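Local coordinates for glutathione transferase (Phanerochaete chrysosporium, PDB 4F0C), which is a Ure2p-class glutathione transferase that binds oxidized glutathione disulfide and probably uses glutathione in detoxifying reactions of a wood-degrading fungus, at residues A[5-10]-A[83-88]; A[22-27]-A[76-81]; A[139-144]-A[186-191]. One frame throughout, in Å; residues are numbered along the deposited sequence. Where two conformers were deposited one is given.

Interaction 1: A[5-10]-A[83-88]; sequences KQFTLF and EKYDPE. With SO4 (sulfate ion), chain D.
The aromatic part is an offset edge-to-face stack: F7, the first residue of strand 7-11, turns a ring edge to the face of Y85 of helix 74-85. The ring centroids of F7 and Y85 are 5.6 Å apart and the planes stand at 82°. The closest carbons are F7 CZ and Y85 CE2, at 3.6 Å. The side chains of F7 and Y85 run alongside each other in opposed senses. Q6 CG lies over the centre of the F7 ring, 3.5 Å above its plane.

In the polar part, the side chains of Q6 and Y85 point at each other. Q6 CG is anti to the backbone N (chi1 179°) and the chain stays extended, which carries the amide over a face of the tyrosine ring. Amide and ring stand nearly perpendicular. Q6 NE2 is 3.0 Å from Y85 OH, but the angle is too poor for a hydrogen bond.

Apart from this contact, K5 NZ donates to a sulfate, probably from the crystallisation liquor, which T34 N also binds.

D63 of strand 60-63 is shared by Q6, just before strand 7-11, and Y85: Q6 NE2 bonds OD1 and Y85 OH bonds OD2. Y80 OH also bonds OD2. These three polar partners would probably favour the carboxylate form of D63.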
loop_
_atom_site.group_PDB
_atom_site.type_symbol
_atom_site.label_atom_id
_atom_site.label_comp_id
_atom_site.label_asym_id
_atom_site.label_seq_id
_atom_site.Cartn_x
_atom_site.Cartn_y
_atom_site.Cartn_z
ATOM N N LYS A 5 -18.305 -24.101 -0.963
ATOM C CA LYS A 5 -17.401 -23.593 0.050
ATOM C C LYS A 5 -17.715 -22.132 0.313
ATOM O O LYS A 5 -18.395 -21.488 -0.488
ATOM C CB LYS A 5 -15.966 -23.782 -0.410
ATOM C CG LYS A 5 -15.594 -25.266 -0.614
ATOM C CD LYS A 5 -14.071 -25.425 -0.877
ATOM C CE LYS A 5 -13.633 -26.920 -0.870
ATOM N NZ LYS A 5 -12.130 -26.950 -0.870
ATOM N N GLN A 6 -17.241 -21.612 1.442
ATOM C CA GLN A 6 -17.587 -20.256 1.795
ATOM C C GLN A 6 -17.040 -19.213 0.833
ATOM O O GLN A 6 -17.749 -18.295 0.466
ATOM C CB GLN A 6 -17.141 -19.885 3.212
ATOM C CG GLN A 6 -17.497 -18.408 3.551
ATOM C CD GLN A 6 -17.497 -18.129 5.044
ATOM O OE1 GLN A 6 -17.066 -18.971 5.838
ATOM N NE2 GLN A 6 -17.985 -16.944 5.436
ATOM N N PHE A 7 -15.763 -19.335 0.477
ATOM C CA PHE A 7 -15.075 -18.298 -0.283
ATOM C C PHE A 7 -14.607 -18.824 -1.619
ATOM O O PHE A 7 -14.256 -20.009 -1.743
ATOM C CB PHE A 7 -13.829 -17.803 0.490
ATOM C CG PHE A 7 -14.151 -17.212 1.843
ATOM C CD1 PHE A 7 -14.702 -15.930 1.952
ATOM C CD2 PHE A 7 -13.925 -17.957 3.001
ATOM C CE1 PHE A 7 -14.978 -15.362 3.229
ATOM C CE2 PHE A 7 -14.196 -17.435 4.255
ATOM C CZ PHE A 7 -14.742 -16.124 4.382
ATOM N N THR A 8 -14.603 -17.939 -2.612
ATOM C CA THR A 8 -13.789 -18.147 -3.808
ATOM C C THR A 8 -12.622 -17.186 -3.696
ATOM O O THR A 8 -12.814 -15.957 -3.563
ATOM C CB THR A 8 -14.538 -17.854 -5.124
ATOM O OG1 THR A 8 -15.625 -18.758 -5.253
ATOM C CG2 THR A 8 -13.619 -18.020 -6.342
ATOM N N LEU A 9 -11.415 -17.742 -3.725
ATOM C CA LEU A 9 -10.207 -16.928 -3.763
ATOM C C LEU A 9 -9.646 -16.958 -5.182
ATOM O O LEU A 9 -9.257 -18.012 -5.677
ATOM C CB LEU A 9 -9.139 -17.467 -2.787
ATOM C CG LEU A 9 -7.755 -16.783 -2.842
ATOM C CD1 LEU A 9 -7.820 -15.266 -2.552
ATOM C CD2 LEU A 9 -6.742 -17.478 -1.873
ATOM N N PHE A 10 -9.601 -15.806 -5.840
ATOM C CA PHE A 10 -8.940 -15.726 -7.123
ATOM C C PHE A 10 -7.457 -15.521 -6.834
ATOM O O PHE A 10 -7.061 -14.554 -6.181
ATOM C CB PHE A 10 -9.516 -14.586 -7.973
ATOM C CG PHE A 10 -10.964 -14.797 -8.366
ATOM C CD1 PHE A 10 -11.291 -15.622 -9.436
ATOM C CD2 PHE A 10 -11.989 -14.170 -7.664
ATOM C CE1 PHE A 10 -12.609 -15.811 -9.821
ATOM C CE2 PHE A 10 -13.325 -14.348 -8.049
ATOM C CZ PHE A 10 -13.627 -15.189 -9.118
ATOM N N GLU A 83 -11.966 -9.175 10.560
ATOM C CA GLU A 83 -13.086 -8.450 11.146
ATOM C C GLU A 83 -14.322 -9.346 11.288
ATOM O O GLU A 83 -15.005 -9.355 12.327
ATOM C CB GLU A 83 -13.392 -7.184 10.334
ATOM C CG GLU A 83 -12.401 -6.061 10.637
ATOM C CD GLU A 83 -12.651 -5.421 12.004
ATOM O OE1 GLU A 83 -11.729 -4.782 12.550
ATOM O OE2 GLU A 83 -13.776 -5.551 12.528
ATOM N N LYS A 84 -14.601 -10.130 10.257
ATOM C CA LYS A 84 -15.850 -10.881 10.258
ATOM C C LYS A 84 -15.751 -12.301 10.795
ATOM O O LYS A 84 -16.751 -12.852 11.237
ATOM C CB LYS A 84 -16.476 -10.897 8.845
ATOM C CG LYS A 84 -17.199 -9.593 8.513
ATOM C CD LYS A 84 -18.072 -9.672 7.240
ATOM C CE LYS A 84 -19.131 -10.763 7.251
ATOM N NZ LYS A 84 -20.329 -10.514 8.119
ATOM N N TYR A 85 -14.559 -12.892 10.744
ATOM C CA TYR A 85 -14.405 -14.325 10.998
ATOM C C TYR A 85 -13.226 -14.677 11.927
ATOM O O TYR A 85 -12.784 -15.832 11.973
ATOM C CB TYR A 85 -14.270 -15.099 9.678
ATOM C CG TYR A 85 -15.444 -14.854 8.737
ATOM C CD1 TYR A 85 -16.717 -15.347 9.049
ATOM C CD2 TYR A 85 -15.287 -14.084 7.577
ATOM C CE1 TYR A 85 -17.793 -15.112 8.211
ATOM C CE2 TYR A 85 -16.358 -13.854 6.718
ATOM C CZ TYR A 85 -17.625 -14.354 7.055
ATOM O OH TYR A 85 -18.723 -14.148 6.225
ATOM N N ASP A 86 -12.788 -13.706 12.713
ATOM C CA ASP A 86 -11.805 -13.969 13.770
ATOM C C ASP A 86 -12.298 -13.395 15.104
ATOM O O ASP A 86 -11.662 -12.483 15.680
ATOM C CB ASP A 86 -10.421 -13.384 13.361
ATOM C CG ASP A 86 -9.308 -13.748 14.353
ATOM O OD1 ASP A 86 -9.438 -14.787 15.063
ATOM O OD2 ASP A 86 -8.288 -13.025 14.381
ATOM N N PRO A 87 -13.462 -13.882 15.594
ATOM C CA PRO A 87 -14.070 -13.241 16.773
ATOM C C PRO A 87 -13.244 -13.449 18.055
ATOM O O PRO A 87 -13.397 -12.694 19.029
ATOM C CB PRO A 87 -15.440 -13.945 16.897
ATOM C CG PRO A 87 -15.199 -15.298 16.262
ATOM C CD PRO A 87 -14.297 -14.987 15.080
ATOM N N GLU A 88 -12.391 -14.457 18.070
ATOM C CA GLU A 88 -11.515 -14.659 19.224
ATOM C C GLU A 88 -10.159 -13.960 19.074
ATOM O O GLU A 88 -9.278 -14.115 19.943
ATOM C CB GLU A 88 -11.314 -16.144 19.492
ATOM C CG GLU A 88 -12.647 -16.820 19.947
ATOM C CD GLU A 88 -12.483 -18.247 20.389
ATOM O OE1 GLU A 88 -12.257 -19.146 19.540
ATOM O OE2 GLU A 88 -12.637 -18.468 21.605
HETATM S S SO4 D . -10.671 -26.316 -4.551
HETATM O O1 SO4 D . -9.876 -25.098 -4.710
HETATM O O2 SO4 D . -11.053 -26.752 -5.887
HETATM O O3 SO4 D . -9.856 -27.344 -3.906
HETATM O O4 SO4 D . -11.880 -26.126 -3.752
#

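Interaction 2: A[22-27]-A[76-81]; sequences DMLLRE and AILLYI
No flat group lies between L24 and L25 of helix 18-28 and L78 and I81 of helix 74-85; the chains that meet are branched and aliphatic. The flat guanidinium of R26 belongs to another side of helix 18-28. At its edge, in plane, sits D22 OD1, 2.7 Å from R26 NE. R26 NH2 reaches D22 OD2 at 3.0 Å, a side-on grip. From helix 211-227, S216 OG is hydrogen-bonded to D22 OD1, and E215 makes a salt bridge with R26 NH1.

The two segments run nearly parallel, their axes 15° apart and 10.4 Å at closest approach. With its CG anti to the backbone N (chi1 175°), L24 reaches across and meets I81 tip to tip, CD2 of L24 lying 3.7 Å from CG2 of I81. The same CD2 of L24 touches L78 CD2 at 3.8 Å and also lies against L78 O. L25 crosses I81 at about a right angle, and L25 CD2 packs on I81 CD1 at 3.7 Å. I81 thus gives CG2 to L24 and CD1 to L25.

All four side chains are buried, and no hydrogen bond crosses. Dispersion and the exclusion of water hold these helices together in the thioredoxin-like domain.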
loop_
_atom_site.group_PDB
_atom_site.type_symbol
_atom_site.label_atom_id
_atom_site.label_comp_id
_atom_site.label_asym_id
_atom_site.label_seq_id
_atom_site.Cartn_x
_atom_site.Cartn_y
_atom_site.Cartn_z
ATOM N N ASP A 22 -4.593 -17.026 1.171
ATOM C CA ASP A 22 -4.571 -18.482 1.355
ATOM C C ASP A 22 -4.054 -18.861 2.763
ATOM O O ASP A 22 -4.663 -19.687 3.459
ATOM C CB ASP A 22 -3.710 -19.107 0.245
ATOM C CG ASP A 22 -3.653 -20.635 0.317
ATOM O OD1 ASP A 22 -2.827 -21.186 1.092
ATOM O OD2 ASP A 22 -4.429 -21.267 -0.419
ATOM N N MET A 23 -2.930 -18.266 3.185
ATOM C CA MET A 23 -2.378 -18.536 4.532
ATOM C C MET A 23 -3.402 -18.253 5.639
ATOM O O MET A 23 -3.604 -19.078 6.520
ATOM C CB MET A 23 -1.154 -17.660 4.799
ATOM C CG MET A 23 0.091 -18.137 4.083
ATOM S SD MET A 23 1.471 -16.975 4.194
ATOM C CE MET A 23 2.562 -17.726 2.971
ATOM N N LEU A 24 -4.027 -17.076 5.595
ATOM C CA LEU A 24 -4.995 -16.710 6.637
ATOM C C LEU A 24 -6.207 -17.631 6.655
ATOM O O LEU A 24 -6.675 -18.028 7.723
ATOM C CB LEU A 24 -5.433 -15.231 6.517
ATOM C CG LEU A 24 -6.551 -14.826 7.510
ATOM C CD1 LEU A 24 -6.011 -14.945 8.947
ATOM C CD2 LEU A 24 -6.945 -13.380 7.227
ATOM N N LEU A 25 -6.718 -17.971 5.474
ATOM C CA LEU A 25 -7.884 -18.859 5.411
ATOM C C LEU A 25 -7.540 -20.230 6.025
ATOM O O LEU A 25 -8.352 -20.807 6.753
ATOM C CB LEU A 25 -8.363 -19.029 3.966
ATOM C CG LEU A 25 -9.010 -17.782 3.333
ATOM C CD1 LEU A 25 -9.212 -18.021 1.844
ATOM C CD2 LEU A 25 -10.341 -17.435 3.991
ATOM N N ARG A 26 -6.339 -20.739 5.731
ATOM C CA ARG A 26 -5.912 -22.018 6.324
ATOM C C ARG A 26 -5.748 -21.906 7.838
ATOM O O ARG A 26 -6.140 -22.812 8.559
ATOM C CB ARG A 26 -4.617 -22.537 5.693
ATOM C CG ARG A 26 -4.768 -22.941 4.235
ATOM C CD ARG A 26 -3.471 -23.532 3.608
ATOM N NE ARG A 26 -3.654 -23.497 2.161
ATOM C CZ ARG A 26 -4.261 -24.439 1.447
ATOM N NH1 ARG A 26 -4.664 -25.574 2.015
ATOM N NH2 ARG A 26 -4.438 -24.248 0.143
ATOM N N GLU A 27 -5.141 -20.811 8.306
ATOM C CA GLU A 27 -4.957 -20.582 9.754
ATOM C C GLU A 27 -6.293 -20.606 10.497
ATOM O O GLU A 27 -6.393 -21.143 11.600
ATOM C CB GLU A 27 -4.271 -19.219 10.021
ATOM C CG GLU A 27 -2.781 -19.168 9.673
ATOM C CD GLU A 27 -1.870 -19.818 10.731
ATOM O OE1 GLU A 27 -2.338 -20.627 11.547
ATOM O OE2 GLU A 27 -0.665 -19.500 10.745
ATOM N N ALA A 76 -6.502 -5.675 2.218
ATOM C CA ALA A 76 -7.893 -5.391 2.614
ATOM C C ALA A 76 -8.688 -6.678 2.809
ATOM O O ALA A 76 -9.541 -6.762 3.697
ATOM C CB ALA A 76 -8.582 -4.493 1.595
ATOM N N ILE A 77 -8.428 -7.672 1.964
ATOM C CA ILE A 77 -9.018 -9.001 2.151
ATOM C C ILE A 77 -8.657 -9.597 3.525
ATOM O O ILE A 77 -9.536 -10.161 4.219
ATOM C CB ILE A 77 -8.583 -9.964 1.012
ATOM C CG1 ILE A 77 -9.143 -9.457 -0.326
ATOM C CG2 ILE A 77 -9.076 -11.419 1.272
ATOM C CD1 ILE A 77 -8.555 -10.186 -1.528
ATOM N N LEU A 78 -7.390 -9.455 3.924
ATOM C CA LEU A 78 -6.976 -9.947 5.246
ATOM C C LEU A 78 -7.788 -9.269 6.353
ATOM O O LEU A 78 -8.252 -9.945 7.265
ATOM C CB LEU A 78 -5.475 -9.740 5.508
ATOM C CG LEU A 78 -4.482 -10.413 4.540
ATOM C CD1 LEU A 78 -3.017 -9.988 4.840
ATOM C CD2 LEU A 78 -4.616 -11.961 4.575
ATOM N N LEU A 79 -7.954 -7.952 6.259
ATOM C CA LEU A 79 -8.744 -7.207 7.235
ATOM C C LEU A 79 -10.190 -7.656 7.243
ATOM O O LEU A 79 -10.784 -7.791 8.310
ATOM C CB LEU A 79 -8.626 -5.683 6.972
ATOM C CG LEU A 79 -7.258 -5.157 7.441
ATOM C CD1 LEU A 79 -6.918 -3.830 6.736
ATOM C CD2 LEU A 79 -7.246 -4.965 8.999
ATOM N N TYR A 80 -10.764 -7.854 6.057
ATOM C CA TYR A 80 -12.157 -8.289 5.931
ATOM C C TYR A 80 -12.329 -9.618 6.675
ATOM O O TYR A 80 -13.237 -9.779 7.494
ATOM C CB TYR A 80 -12.547 -8.487 4.454
ATOM C CG TYR A 80 -13.939 -9.125 4.250
ATOM C CD1 TYR A 80 -15.100 -8.353 4.291
ATOM C CD2 TYR A 80 -14.062 -10.501 4.028
ATOM C CE1 TYR A 80 -16.382 -8.937 4.121
ATOM C CE2 TYR A 80 -15.337 -11.108 3.874
ATOM C CZ TYR A 80 -16.475 -10.320 3.912
ATOM O OH TYR A 80 -17.713 -10.904 3.734
ATOM N N ILE A 81 -11.436 -10.554 6.396
ATOM C CA ILE A 81 -11.555 -11.877 6.990
ATOM C C ILE A 81 -11.457 -11.831 8.521
ATOM O O ILE A 81 -12.261 -12.474 9.230
ATOM C CB ILE A 81 -10.514 -12.839 6.414
ATOM C CG1 ILE A 81 -10.826 -13.104 4.937
ATOM C CG2 ILE A 81 -10.543 -14.193 7.198
ATOM C CD1 ILE A 81 -9.707 -13.809 4.187
#

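Interaction 3: A[139-144]-A[186-191]; sequences RYQKEI and KGYKGF. With GDS (oxidized glutathione disulfide), chain B; SO4 (sulfate ion), chain E.
A CH-pi contact joins Q141 of helix 134-155 to Y188 in the loop after helix 174-184, at one side of the helical C-terminal domain. Y188 CG is anti to its backbone N (chi1 175°), which swings the ring toward Q141. Q141 CB stands 4.2 Å from the centroid of the Y188 ring, 9° off the ring normal. The Q141 amide also lies over the ring, tilted 37° to it. Q141 NE2 is bonded to L184 O, which holds the amide in place.

K142 crosses Y188 at about a right angle. Its CG touches Y188 OH at 3.5 Å, and that hydroxyl is bonded to E138 of the same helix. The loop folds into a type I' turn from Y188 to F191.

Away from the loop, R139 NH1 and NH2 donate to the two oxygens OE7 and OE8 of one carboxylate of oxidized glutathione disulfide. NH1 also bonds a sulfate, probably from the crystallisation liquor, and NH2 bonds Q119 of the second subunit.

Among the helices, Q141 packs on L124 of helix 96-126, and I144 on helix 174-184. The loop lies against helix 134-155 and, through F191 on V181, against helix 174-184.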
loop_
_atom_site.group_PDB
_atom_site.type_symbol
_atom_site.label_atom_id
_atom_site.label_comp_id
_atom_site.label_asym_id
_atom_site.label_seq_id
_atom_site.Cartn_x
_atom_site.Cartn_y
_atom_site.Cartn_z
ATOM N N ARG A 139 18.737 -1.504 -7.786
ATOM C CA ARG A 139 18.058 -0.467 -7.011
ATOM C C ARG A 139 17.012 -1.085 -6.083
ATOM O O ARG A 139 16.886 -0.698 -4.910
ATOM C CB ARG A 139 17.408 0.569 -7.963
ATOM C CG ARG A 139 16.164 1.303 -7.377
ATOM C CD ARG A 139 15.673 2.450 -8.321
ATOM N NE ARG A 139 14.411 3.043 -7.872
ATOM C CZ ARG A 139 14.291 3.966 -6.913
ATOM N NH1 ARG A 139 15.356 4.440 -6.289
ATOM N NH2 ARG A 139 13.089 4.419 -6.565
ATOM N N TYR A 140 16.261 -2.050 -6.601
ATOM C CA TYR A 140 15.190 -2.674 -5.813
ATOM C C TYR A 140 15.701 -3.770 -4.881
ATOM O O TYR A 140 15.128 -3.990 -3.825
ATOM C CB TYR A 140 14.072 -3.156 -6.743
ATOM C CG TYR A 140 13.529 -1.974 -7.503
ATOM C CD1 TYR A 140 12.737 -1.031 -6.855
ATOM C CD2 TYR A 140 13.869 -1.751 -8.841
ATOM C CE1 TYR A 140 12.261 0.086 -7.526
ATOM C CE2 TYR A 140 13.401 -0.638 -9.512
ATOM C CZ TYR A 140 12.599 0.283 -8.842
ATOM O OH TYR A 140 12.118 1.401 -9.490
ATOM N N GLN A 141 16.778 -4.454 -5.254
ATOM C CA GLN A 141 17.440 -5.351 -4.301
ATOM C C GLN A 141 17.963 -4.580 -3.073
ATOM O O GLN A 141 17.853 -5.033 -1.926
ATOM C CB GLN A 141 18.587 -6.086 -4.994
ATOM C CG GLN A 141 18.099 -7.078 -6.063
ATOM C CD GLN A 141 19.251 -7.639 -6.831
ATOM O OE1 GLN A 141 19.970 -6.894 -7.509
ATOM N NE2 GLN A 141 19.487 -8.951 -6.689
ATOM N N LYS A 142 18.540 -3.411 -3.311
ATOM C CA LYS A 142 18.967 -2.569 -2.189
ATOM C C LYS A 142 17.773 -2.163 -1.312
ATOM O O LYS A 142 17.888 -2.107 -0.079
ATOM C CB LYS A 142 19.705 -1.328 -2.704
ATOM C CG LYS A 142 21.147 -1.614 -3.120
ATOM C CD LYS A 142 21.751 -0.433 -3.898
ATOM C CE LYS A 142 23.259 -0.613 -4.081
ATOM N NZ LYS A 142 23.773 0.335 -5.102
ATOM N N GLU A 143 16.631 -1.886 -1.937
ATOM C CA GLU A 143 15.412 -1.543 -1.180
ATOM C C GLU A 143 14.906 -2.738 -0.371
ATOM O O GLU A 143 14.421 -2.590 0.748
ATOM C CB GLU A 143 14.285 -1.019 -2.107
ATOM C CG GLU A 143 13.021 -0.549 -1.350
ATOM C CD GLU A 143 13.254 0.702 -0.444
ATOM O OE1 GLU A 143 14.366 1.261 -0.459
ATOM O OE2 GLU A 143 12.324 1.098 0.280
ATOM N N ILE A 144 15.013 -3.936 -0.936
ATOM C CA ILE A 144 14.712 -5.129 -0.137
ATOM C C ILE A 144 15.551 -5.171 1.147
ATOM O O ILE A 144 15.017 -5.404 2.220
ATOM C CB ILE A 144 14.948 -6.433 -0.966
ATOM C CG1 ILE A 144 13.865 -6.525 -2.049
ATOM C CG2 ILE A 144 15.001 -7.632 -0.046
ATOM C CD1 ILE A 144 14.121 -7.632 -3.127
ATOM N N LYS A 186 18.905 -13.692 -3.139
ATOM C CA LYS A 186 19.755 -14.868 -2.965
ATOM C C LYS A 186 20.987 -14.680 -3.844
ATOM O O LYS A 186 20.864 -14.442 -5.044
ATOM C CB LYS A 186 19.017 -16.147 -3.358
ATOM C CG LYS A 186 19.888 -17.403 -3.228
ATOM C CD LYS A 186 19.081 -18.652 -3.480
ATOM C CE LYS A 186 19.988 -19.881 -3.418
ATOM N NZ LYS A 186 19.247 -21.105 -3.830
ATOM N N GLY A 187 22.167 -14.760 -3.232
ATOM C CA GLY A 187 23.410 -14.547 -3.931
ATOM C C GLY A 187 23.739 -13.096 -4.225
ATOM O O GLY A 187 24.655 -12.828 -4.988
ATOM N N TYR A 188 23.013 -12.158 -3.624
ATOM C CA TYR A 188 23.272 -10.743 -3.854
ATOM C C TYR A 188 24.231 -10.157 -2.819
ATOM O O TYR A 188 23.883 -10.024 -1.641
ATOM C CB TYR A 188 21.977 -9.922 -3.844
ATOM C CG TYR A 188 22.250 -8.444 -3.957
ATOM C CD1 TYR A 188 22.778 -7.905 -5.123
ATOM C CD2 TYR A 188 21.978 -7.582 -2.902
ATOM C CE1 TYR A 188 23.036 -6.549 -5.229
ATOM C CE2 TYR A 188 22.234 -6.229 -3.000
ATOM C CZ TYR A 188 22.761 -5.722 -4.163
ATOM O OH TYR A 188 23.029 -4.382 -4.248
ATOM N N LYS A 189 25.436 -9.821 -3.273
ATOM C CA LYS A 189 26.486 -9.256 -2.415
ATOM C C LYS A 189 26.681 -10.043 -1.113
ATOM O O LYS A 189 26.819 -9.468 -0.026
ATOM C CB LYS A 189 26.211 -7.772 -2.141
ATOM C CG LYS A 189 25.979 -6.960 -3.420
ATOM C CD LYS A 189 27.152 -6.059 -3.753
ATOM C CE LYS A 189 27.005 -5.449 -5.145
ATOM N NZ LYS A 189 27.703 -6.246 -6.210
ATOM N N GLY A 190 26.668 -11.365 -1.235
ATOM C CA GLY A 190 26.946 -12.239 -0.108
ATOM C C GLY A 190 25.797 -12.399 0.867
ATOM O O GLY A 190 25.998 -12.844 2.003
ATOM N N PHE A 191 24.598 -12.036 0.430
ATOM C CA PHE A 191 23.418 -12.091 1.301
ATOM C C PHE A 191 23.321 -13.411 2.053
ATOM O O PHE A 191 23.403 -14.475 1.454
ATOM C CB PHE A 191 22.135 -11.915 0.480
ATOM C CG PHE A 191 20.866 -12.099 1.289
ATOM C CD1 PHE A 191 20.425 -11.091 2.146
ATOM C CD2 PHE A 191 20.119 -13.275 1.197
ATOM C CE1 PHE A 191 19.241 -11.240 2.893
ATOM C CE2 PHE A 191 18.951 -13.441 1.960
ATOM C CZ PHE A 191 18.506 -12.426 2.795
HETATM N N1 GDS B . 3.855 4.370 1.806
HETATM C CA1 GDS B . 4.455 5.595 2.458
HETATM C C1 GDS B . 3.333 6.619 2.894
HETATM O OE1 GDS B . 2.288 6.725 2.183
HETATM O OE2 GDS B . 3.515 7.228 3.986
HETATM C CB1 GDS B . 5.464 6.330 1.507
HETATM C CG1 GDS B . 6.072 7.576 2.192
HETATM C CD1 GDS B . 7.146 8.137 1.315
HETATM O O1 GDS B . 7.457 7.695 0.221
HETATM N N2 GDS B . 7.781 9.240 1.848
HETATM C CA2 GDS B . 8.887 9.912 1.139
HETATM C C2 GDS B . 10.142 9.872 1.977
HETATM O O2 GDS B . 10.077 10.093 3.190
HETATM C CB2 GDS B . 8.584 11.416 0.942
HETATM S SG2 GDS B . 7.297 11.626 -0.308
HETATM N N3 GDS B . 11.306 9.673 1.325
HETATM C CA3 GDS B . 12.535 9.671 2.067
HETATM C C3 GDS B . 13.411 8.491 1.662
HETATM O OE3 GDS B . 14.603 8.490 2.040
HETATM O OE4 GDS B . 12.833 7.583 1.037
HETATM N N4 GDS B . 6.988 7.059 -2.527
HETATM C CA4 GDS B . 6.224 5.897 -3.003
HETATM C C4 GDS B . 4.800 5.957 -2.373
HETATM O OE5 GDS B . 4.298 7.085 -2.132
HETATM O OE6 GDS B . 4.257 4.853 -2.168
HETATM C C5 GDS B . 7.914 7.672 -3.335
HETATM O O5 GDS B . 8.161 7.310 -4.485
HETATM C CA5 GDS B . 8.653 8.882 -2.777
HETATM N N5 GDS B . 9.999 9.005 -3.403
HETATM C CB5 GDS B . 7.803 10.121 -3.074
HETATM S SG5 GDS B . 8.422 11.568 -2.134
HETATM C CA6 GDS B . 13.436 7.017 -2.259
HETATM C C6 GDS B . 13.677 6.207 -3.596
HETATM O OE7 GDS B . 14.762 5.603 -3.738
HETATM O OE8 GDS B . 12.747 6.213 -4.432
HETATM N N6 GDS B . 14.338 6.538 -1.211
HETATM C CB6 GDS B . 13.643 8.525 -2.590
HETATM C CG6 GDS B . 12.466 9.132 -3.369
HETATM C CD6 GDS B . 11.162 8.982 -2.596
HETATM O O6 GDS B . 11.061 8.877 -1.368
HETATM S S SO4 E . 19.307 3.780 -5.861
HETATM O O1 SO4 E . 19.664 5.000 -5.121
HETATM O O2 SO4 E . 18.111 4.057 -6.652
HETATM O O3 SO4 E . 20.375 3.381 -6.771
HETATM O O4 SO4 E . 19.080 2.693 -4.914
#

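How the interactions relate
Interactions 1 and 2 belong to the thioredoxin-like N-terminal domain, and interaction 3 to the helical C-terminal domain. The first two have centres 7 Å apart and share helix 74-85. Interaction 2 is nested inside the chain loop closed by interaction 1. They touch: F7 CD2 packs on L25 CD2 at 3.8 Å, and the rings of Y85 and Y80 meet. Together they bind strand 7-11, helix 18-28 and helix 74-85 into one core. Interaction 3 follows later in the chain, on the other side of its centre, with its centre 36 Å from that of interaction 1 and 29 Å from that of interaction 2. All three reach the second subunit, in keeping with a dimeric transferase.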